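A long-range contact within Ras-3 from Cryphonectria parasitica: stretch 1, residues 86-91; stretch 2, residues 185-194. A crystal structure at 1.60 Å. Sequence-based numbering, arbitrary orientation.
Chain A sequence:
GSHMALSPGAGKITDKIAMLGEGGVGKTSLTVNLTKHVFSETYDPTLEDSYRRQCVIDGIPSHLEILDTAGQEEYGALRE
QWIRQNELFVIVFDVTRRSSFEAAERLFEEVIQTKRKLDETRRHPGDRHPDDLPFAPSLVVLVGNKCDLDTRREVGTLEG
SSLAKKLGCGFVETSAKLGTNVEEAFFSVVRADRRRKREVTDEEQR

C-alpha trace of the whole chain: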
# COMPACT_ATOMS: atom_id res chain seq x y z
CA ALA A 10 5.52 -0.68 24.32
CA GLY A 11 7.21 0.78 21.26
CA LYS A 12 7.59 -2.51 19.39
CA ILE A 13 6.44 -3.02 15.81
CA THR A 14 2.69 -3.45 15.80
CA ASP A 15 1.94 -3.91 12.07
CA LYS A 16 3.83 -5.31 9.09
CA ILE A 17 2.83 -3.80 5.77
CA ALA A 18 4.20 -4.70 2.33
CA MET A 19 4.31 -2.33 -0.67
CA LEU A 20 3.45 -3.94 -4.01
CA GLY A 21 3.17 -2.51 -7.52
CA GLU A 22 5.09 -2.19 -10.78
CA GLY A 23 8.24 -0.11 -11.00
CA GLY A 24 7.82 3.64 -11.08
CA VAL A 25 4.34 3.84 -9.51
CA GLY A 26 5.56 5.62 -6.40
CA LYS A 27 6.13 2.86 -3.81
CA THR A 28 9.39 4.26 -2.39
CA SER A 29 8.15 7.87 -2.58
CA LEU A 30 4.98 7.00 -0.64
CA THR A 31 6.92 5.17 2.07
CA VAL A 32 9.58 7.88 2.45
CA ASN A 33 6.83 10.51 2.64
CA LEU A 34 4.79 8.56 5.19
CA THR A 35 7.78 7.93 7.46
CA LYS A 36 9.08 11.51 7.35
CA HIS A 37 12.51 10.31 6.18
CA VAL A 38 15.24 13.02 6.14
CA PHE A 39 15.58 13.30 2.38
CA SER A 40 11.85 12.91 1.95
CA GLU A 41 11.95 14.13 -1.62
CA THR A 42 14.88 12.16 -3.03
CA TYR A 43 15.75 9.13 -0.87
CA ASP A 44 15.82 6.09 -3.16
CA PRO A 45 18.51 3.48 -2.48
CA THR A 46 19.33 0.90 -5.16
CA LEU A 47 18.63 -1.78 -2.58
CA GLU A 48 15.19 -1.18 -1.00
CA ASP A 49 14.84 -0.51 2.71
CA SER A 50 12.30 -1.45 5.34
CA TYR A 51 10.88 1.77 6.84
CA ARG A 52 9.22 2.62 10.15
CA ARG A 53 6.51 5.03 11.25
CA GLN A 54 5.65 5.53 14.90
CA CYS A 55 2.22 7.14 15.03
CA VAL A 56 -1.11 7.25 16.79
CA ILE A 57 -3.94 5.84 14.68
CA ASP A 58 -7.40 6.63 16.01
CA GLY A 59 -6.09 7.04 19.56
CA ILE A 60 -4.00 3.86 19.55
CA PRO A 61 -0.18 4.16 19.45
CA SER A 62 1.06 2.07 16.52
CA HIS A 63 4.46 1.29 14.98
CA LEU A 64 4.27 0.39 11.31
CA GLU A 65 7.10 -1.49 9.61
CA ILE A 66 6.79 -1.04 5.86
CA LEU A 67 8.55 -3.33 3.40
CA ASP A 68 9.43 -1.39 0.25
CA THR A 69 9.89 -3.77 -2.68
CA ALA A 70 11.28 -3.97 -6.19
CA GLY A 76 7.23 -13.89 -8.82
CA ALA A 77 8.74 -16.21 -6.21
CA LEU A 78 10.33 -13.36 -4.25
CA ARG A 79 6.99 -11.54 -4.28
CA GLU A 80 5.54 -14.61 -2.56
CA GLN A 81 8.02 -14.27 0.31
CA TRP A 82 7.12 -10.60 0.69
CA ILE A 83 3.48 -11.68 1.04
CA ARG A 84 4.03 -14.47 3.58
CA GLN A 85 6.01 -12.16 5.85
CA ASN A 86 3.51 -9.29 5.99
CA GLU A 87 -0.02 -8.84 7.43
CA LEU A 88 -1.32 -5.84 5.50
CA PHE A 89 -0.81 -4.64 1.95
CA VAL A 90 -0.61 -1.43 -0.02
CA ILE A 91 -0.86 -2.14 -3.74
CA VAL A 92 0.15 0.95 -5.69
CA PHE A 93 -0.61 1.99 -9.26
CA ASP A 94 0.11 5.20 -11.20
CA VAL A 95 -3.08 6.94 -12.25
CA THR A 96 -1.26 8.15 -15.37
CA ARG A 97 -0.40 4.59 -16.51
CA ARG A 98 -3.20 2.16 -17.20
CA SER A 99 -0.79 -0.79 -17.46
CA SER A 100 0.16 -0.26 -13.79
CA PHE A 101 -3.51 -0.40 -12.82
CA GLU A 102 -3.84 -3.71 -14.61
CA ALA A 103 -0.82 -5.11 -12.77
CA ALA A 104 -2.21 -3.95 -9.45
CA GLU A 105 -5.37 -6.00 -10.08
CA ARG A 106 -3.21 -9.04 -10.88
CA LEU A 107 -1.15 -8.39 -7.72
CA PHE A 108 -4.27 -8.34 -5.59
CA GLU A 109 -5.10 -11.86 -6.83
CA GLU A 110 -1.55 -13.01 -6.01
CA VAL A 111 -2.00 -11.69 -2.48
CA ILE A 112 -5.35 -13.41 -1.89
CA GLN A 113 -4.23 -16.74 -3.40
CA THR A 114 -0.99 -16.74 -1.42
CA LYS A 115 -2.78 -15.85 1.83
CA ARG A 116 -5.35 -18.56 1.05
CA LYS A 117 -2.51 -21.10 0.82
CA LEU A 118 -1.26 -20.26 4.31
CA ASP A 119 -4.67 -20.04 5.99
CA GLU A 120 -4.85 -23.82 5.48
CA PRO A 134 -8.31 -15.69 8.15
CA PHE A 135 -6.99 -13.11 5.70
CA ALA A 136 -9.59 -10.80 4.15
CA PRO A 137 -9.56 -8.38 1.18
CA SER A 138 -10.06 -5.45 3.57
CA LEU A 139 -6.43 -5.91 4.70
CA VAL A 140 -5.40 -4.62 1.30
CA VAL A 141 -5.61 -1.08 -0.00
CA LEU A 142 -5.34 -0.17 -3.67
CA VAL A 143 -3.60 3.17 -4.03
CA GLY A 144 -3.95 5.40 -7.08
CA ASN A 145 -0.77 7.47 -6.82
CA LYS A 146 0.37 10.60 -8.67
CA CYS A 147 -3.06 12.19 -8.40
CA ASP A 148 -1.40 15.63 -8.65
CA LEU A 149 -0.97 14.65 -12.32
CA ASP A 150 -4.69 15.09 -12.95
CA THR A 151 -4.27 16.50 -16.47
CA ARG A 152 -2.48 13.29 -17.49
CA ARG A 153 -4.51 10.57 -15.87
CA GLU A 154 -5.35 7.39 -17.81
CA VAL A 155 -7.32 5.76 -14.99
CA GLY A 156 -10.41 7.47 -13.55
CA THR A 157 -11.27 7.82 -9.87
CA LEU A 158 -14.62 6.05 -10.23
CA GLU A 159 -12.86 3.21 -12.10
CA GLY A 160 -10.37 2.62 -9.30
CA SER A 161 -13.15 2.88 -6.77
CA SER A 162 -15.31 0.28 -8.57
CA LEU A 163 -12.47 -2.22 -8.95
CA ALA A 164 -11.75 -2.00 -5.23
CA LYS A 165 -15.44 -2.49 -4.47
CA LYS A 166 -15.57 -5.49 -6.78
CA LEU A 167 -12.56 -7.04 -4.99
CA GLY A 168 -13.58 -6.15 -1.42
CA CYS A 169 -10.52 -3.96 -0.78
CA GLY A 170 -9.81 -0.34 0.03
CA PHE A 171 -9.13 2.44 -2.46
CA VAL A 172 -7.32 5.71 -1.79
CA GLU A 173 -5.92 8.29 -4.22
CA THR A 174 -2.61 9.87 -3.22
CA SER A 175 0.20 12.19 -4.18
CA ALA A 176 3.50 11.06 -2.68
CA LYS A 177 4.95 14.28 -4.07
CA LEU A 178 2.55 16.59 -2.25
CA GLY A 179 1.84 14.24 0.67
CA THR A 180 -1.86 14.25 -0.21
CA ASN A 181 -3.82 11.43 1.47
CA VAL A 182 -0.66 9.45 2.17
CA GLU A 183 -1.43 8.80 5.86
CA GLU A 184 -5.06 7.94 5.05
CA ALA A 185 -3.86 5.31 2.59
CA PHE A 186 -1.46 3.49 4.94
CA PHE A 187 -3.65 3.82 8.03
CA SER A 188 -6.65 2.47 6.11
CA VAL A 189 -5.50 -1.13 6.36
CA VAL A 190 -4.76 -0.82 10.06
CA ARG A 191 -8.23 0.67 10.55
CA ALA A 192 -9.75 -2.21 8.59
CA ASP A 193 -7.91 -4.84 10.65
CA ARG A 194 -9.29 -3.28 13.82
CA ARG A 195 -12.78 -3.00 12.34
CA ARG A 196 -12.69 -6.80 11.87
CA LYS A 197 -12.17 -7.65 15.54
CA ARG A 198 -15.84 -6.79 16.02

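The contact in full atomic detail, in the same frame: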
# COMPACT_ATOMS: atom_id res chain seq x y z
N ASN A 86 4.23 -10.50 5.63
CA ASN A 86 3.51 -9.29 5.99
C ASN A 86 2.01 -9.54 6.23
O ASN A 86 1.44 -10.49 5.69
CB ASN A 86 3.72 -8.19 4.94
CG ASN A 86 5.11 -7.60 5.00
OD1 ASN A 86 5.38 -6.68 5.78
ND2 ASN A 86 5.99 -8.11 4.16
N GLU A 87 1.39 -8.69 7.04
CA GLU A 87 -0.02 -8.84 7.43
C GLU A 87 -0.95 -7.99 6.56
O GLU A 87 -2.06 -8.41 6.23
CB GLU A 87 -0.20 -8.48 8.92
CG GLU A 87 -1.58 -7.87 9.27
CD GLU A 87 -1.75 -7.39 10.73
OE1 GLU A 87 -1.02 -6.47 11.20
OE2 GLU A 87 -2.67 -7.91 11.41
N LEU A 88 -0.49 -6.80 6.19
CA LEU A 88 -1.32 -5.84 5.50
C LEU A 88 -0.59 -5.39 4.25
O LEU A 88 0.63 -5.46 4.19
CB LEU A 88 -1.57 -4.63 6.40
CG LEU A 88 -2.02 -4.93 7.83
CD1 LEU A 88 -1.92 -3.69 8.72
CD2 LEU A 88 -3.43 -5.51 7.85
N PHE A 89 -1.35 -4.92 3.27
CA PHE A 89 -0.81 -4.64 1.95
C PHE A 89 -1.29 -3.34 1.31
O PHE A 89 -2.47 -3.01 1.33
CB PHE A 89 -1.11 -5.81 1.01
CG PHE A 89 -0.47 -7.09 1.45
CD1 PHE A 89 0.80 -7.43 1.02
CD2 PHE A 89 -1.13 -7.94 2.33
CE1 PHE A 89 1.41 -8.60 1.43
CE2 PHE A 89 -0.53 -9.12 2.74
CZ PHE A 89 0.75 -9.44 2.30
N VAL A 90 -0.33 -2.63 0.74
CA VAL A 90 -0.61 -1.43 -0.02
C VAL A 90 -0.17 -1.72 -1.44
O VAL A 90 1.02 -1.85 -1.72
CB VAL A 90 0.16 -0.25 0.55
CG1 VAL A 90 -0.12 1.01 -0.28
CG2 VAL A 90 -0.20 -0.03 2.03
N ILE A 91 -1.14 -1.85 -2.35
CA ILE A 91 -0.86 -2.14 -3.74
C ILE A 91 -1.02 -0.87 -4.55
O ILE A 91 -2.12 -0.33 -4.68
CB ILE A 91 -1.76 -3.27 -4.23
CG1 ILE A 91 -1.63 -4.45 -3.26
CG2 ILE A 91 -1.43 -3.66 -5.68
CD1 ILE A 91 -2.36 -5.71 -3.74
N ALA A 185 -4.04 6.54 3.35
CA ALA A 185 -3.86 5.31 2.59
C ALA A 185 -3.26 4.20 3.46
O ALA A 185 -3.82 3.11 3.56
CB ALA A 185 -2.99 5.57 1.41
N PHE A 186 -2.11 4.48 4.09
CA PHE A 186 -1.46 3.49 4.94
C PHE A 186 -2.30 3.12 6.17
O PHE A 186 -2.38 1.94 6.53
CB PHE A 186 -0.09 3.98 5.42
CG PHE A 186 0.99 3.92 4.38
CD1 PHE A 186 1.73 2.76 4.20
CD2 PHE A 186 1.28 5.03 3.59
CE1 PHE A 186 2.72 2.69 3.25
CE2 PHE A 186 2.29 4.96 2.64
CZ PHE A 186 3.01 3.78 2.47
N PHE A 187 -2.89 4.11 6.82
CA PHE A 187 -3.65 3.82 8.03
C PHE A 187 -4.94 3.05 7.72
O PHE A 187 -5.50 2.40 8.59
CB PHE A 187 -3.99 5.10 8.80
CG PHE A 187 -2.80 5.86 9.29
CD1 PHE A 187 -1.51 5.36 9.17
CD2 PHE A 187 -2.98 7.09 9.89
CE1 PHE A 187 -0.42 6.07 9.64
CE2 PHE A 187 -1.89 7.81 10.36
CZ PHE A 187 -0.62 7.30 10.24
N SER A 188 -5.39 3.11 6.47
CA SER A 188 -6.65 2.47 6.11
C SER A 188 -6.66 0.98 6.39
O SER A 188 -7.67 0.43 6.81
CB SER A 188 -7.03 2.76 4.65
OG SER A 188 -6.18 2.09 3.73
N VAL A 189 -5.53 0.32 6.18
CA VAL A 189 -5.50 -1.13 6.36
C VAL A 189 -5.39 -1.50 7.83
O VAL A 189 -5.88 -2.55 8.26
CB VAL A 189 -4.40 -1.80 5.53
CG1 VAL A 189 -4.84 -1.91 4.06
CG2 VAL A 189 -3.09 -1.07 5.66
N VAL A 190 -4.77 -0.63 8.62
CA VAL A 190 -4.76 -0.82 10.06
C VAL A 190 -6.18 -0.66 10.61
O VAL A 190 -6.63 -1.46 11.43
CB VAL A 190 -3.84 0.19 10.77
CG1 VAL A 190 -4.00 0.05 12.30
CG2 VAL A 190 -2.38 0.00 10.31
N ARG A 191 -6.86 0.39 10.15
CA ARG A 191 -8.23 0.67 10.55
C ARG A 191 -9.14 -0.49 10.20
O ARG A 191 -10.01 -0.86 10.99
CB ARG A 191 -8.72 1.96 9.91
CG ARG A 191 -8.12 3.20 10.55
CD ARG A 191 -8.52 4.49 9.87
NE ARG A 191 -8.01 5.63 10.64
CZ ARG A 191 -7.39 6.68 10.11
NH1 ARG A 191 -7.19 6.75 8.81
NH2 ARG A 191 -6.95 7.66 10.90
N ALA A 192 -8.93 -1.08 9.02
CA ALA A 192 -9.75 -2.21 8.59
C ALA A 192 -9.53 -3.44 9.47
O ALA A 192 -10.48 -4.13 9.85
CB ALA A 192 -9.48 -2.54 7.13
N ASP A 193 -8.27 -3.71 9.79
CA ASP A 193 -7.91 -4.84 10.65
C ASP A 193 -8.60 -4.72 12.00
O ASP A 193 -9.13 -5.69 12.54
CB ASP A 193 -6.40 -4.92 10.83
CG ASP A 193 -5.96 -6.15 11.60
OD1 ASP A 193 -6.66 -7.19 11.52
OD2 ASP A 193 -4.91 -6.08 12.28
N ARG A 194 -8.62 -3.51 12.55
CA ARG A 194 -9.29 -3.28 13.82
C ARG A 194 -10.81 -3.37 13.72
O ARG A 194 -11.47 -3.80 14.66
CB ARG A 194 -8.92 -1.91 14.37
CG ARG A 194 -7.47 -1.81 14.72
CD ARG A 194 -7.17 -0.40 15.22
NE ARG A 194 -5.74 -0.18 15.31
CZ ARG A 194 -5.19 1.00 15.58
NH1 ARG A 194 -5.96 2.06 15.78
NH2 ARG A 194 -3.88 1.11 15.64

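The centre of this contact is a small apolar layer between the strand 88-91 and one side of the helix 185-194. The two axes come within 8.4 Å of each other, and their N-to-C directions differ by 146°, so the helix runs roughly, though not strictly, antiparallel to the strand. The backbone register agrees: Leu-88 CA lies 6.4 Å from Val-189 CA, and Val-90 CA lies 7.0 Å from Phe-186 CA, so that moving forward along the strand means moving back along the helix.

Leu-88 and Val-189 form the heart of the layer. Each directs its CA-to-CB bond toward the other stretch, and Leu-88 CB approaches Val-189 CG2 to 3.9 Å, an ordinary van der Waals distance. They are also the residues most covered by the opposing stretch, with 75 Å² for Leu-88 and 64 Å² for Val-189. Leu-88, at chi1 -48° (m) and chi2 167° (t), reaches further along the helix with its two methyl groups: CD1 lies 4.0 Å from Val-190 CG2 and CD2 lies 4.2 Å from Asp-193 CB, while the carbonyl oxygen Val-189 O is near both methyls and closest to CD2, at 3.9 Å. That oxygen accepts the helical hydrogen bond from Asp-193 N at 3.1 Å, so its polarity is met within the helix and the leucine methyls simply pack beside it.

Two residues on, Val-90 also points toward the helix, as the alternation of a strand requires. Its CG2 meets Phe-186 CD1 at 4.0 Å, and the methyl approaches the ring obliquely. Phe-186 sends its CA-to-CB bond sideways, but the end of its side chain comes nearer; with chi1 at -76° (m), the ring is carried to the valine. Between these two strand residues, Phe-89 points away. Its contribution comes through the backbone, where Phe-89 O lies 3.8 Å from Val-189 CG1, while its side chain stays 6.2 Å or more from the helix.

No hydrogen bond crosses between the stretches, and the 342 Å² buried, summed over both sides, is held by packing. Ser-188 illustrates how the helix meets its own polar needs: its side chain, at chi1 70° (p), turns back so that OG donates to Ala-185 O at 2.6 Å, and it remains out of reach of the strand.

The polar edge lies where Glu-87 precedes the strand. Its CA-to-CB bond points sideways, yet its carboxylate comes nearer to the helix, and Glu-87 OE2 stands 3.0 Å from Asp-193 OD2. Asp-193 points toward the strand, at chi1 -175° (t). Although the distance alone would suit a hydrogen bond, both atoms are carboxylate oxygens, and the pair is a close approach of two acceptors with like charges. Such proximity would be unfavourable between two fully ionised groups; a shared proton could relieve it, but the heavy-atom positions do not establish one.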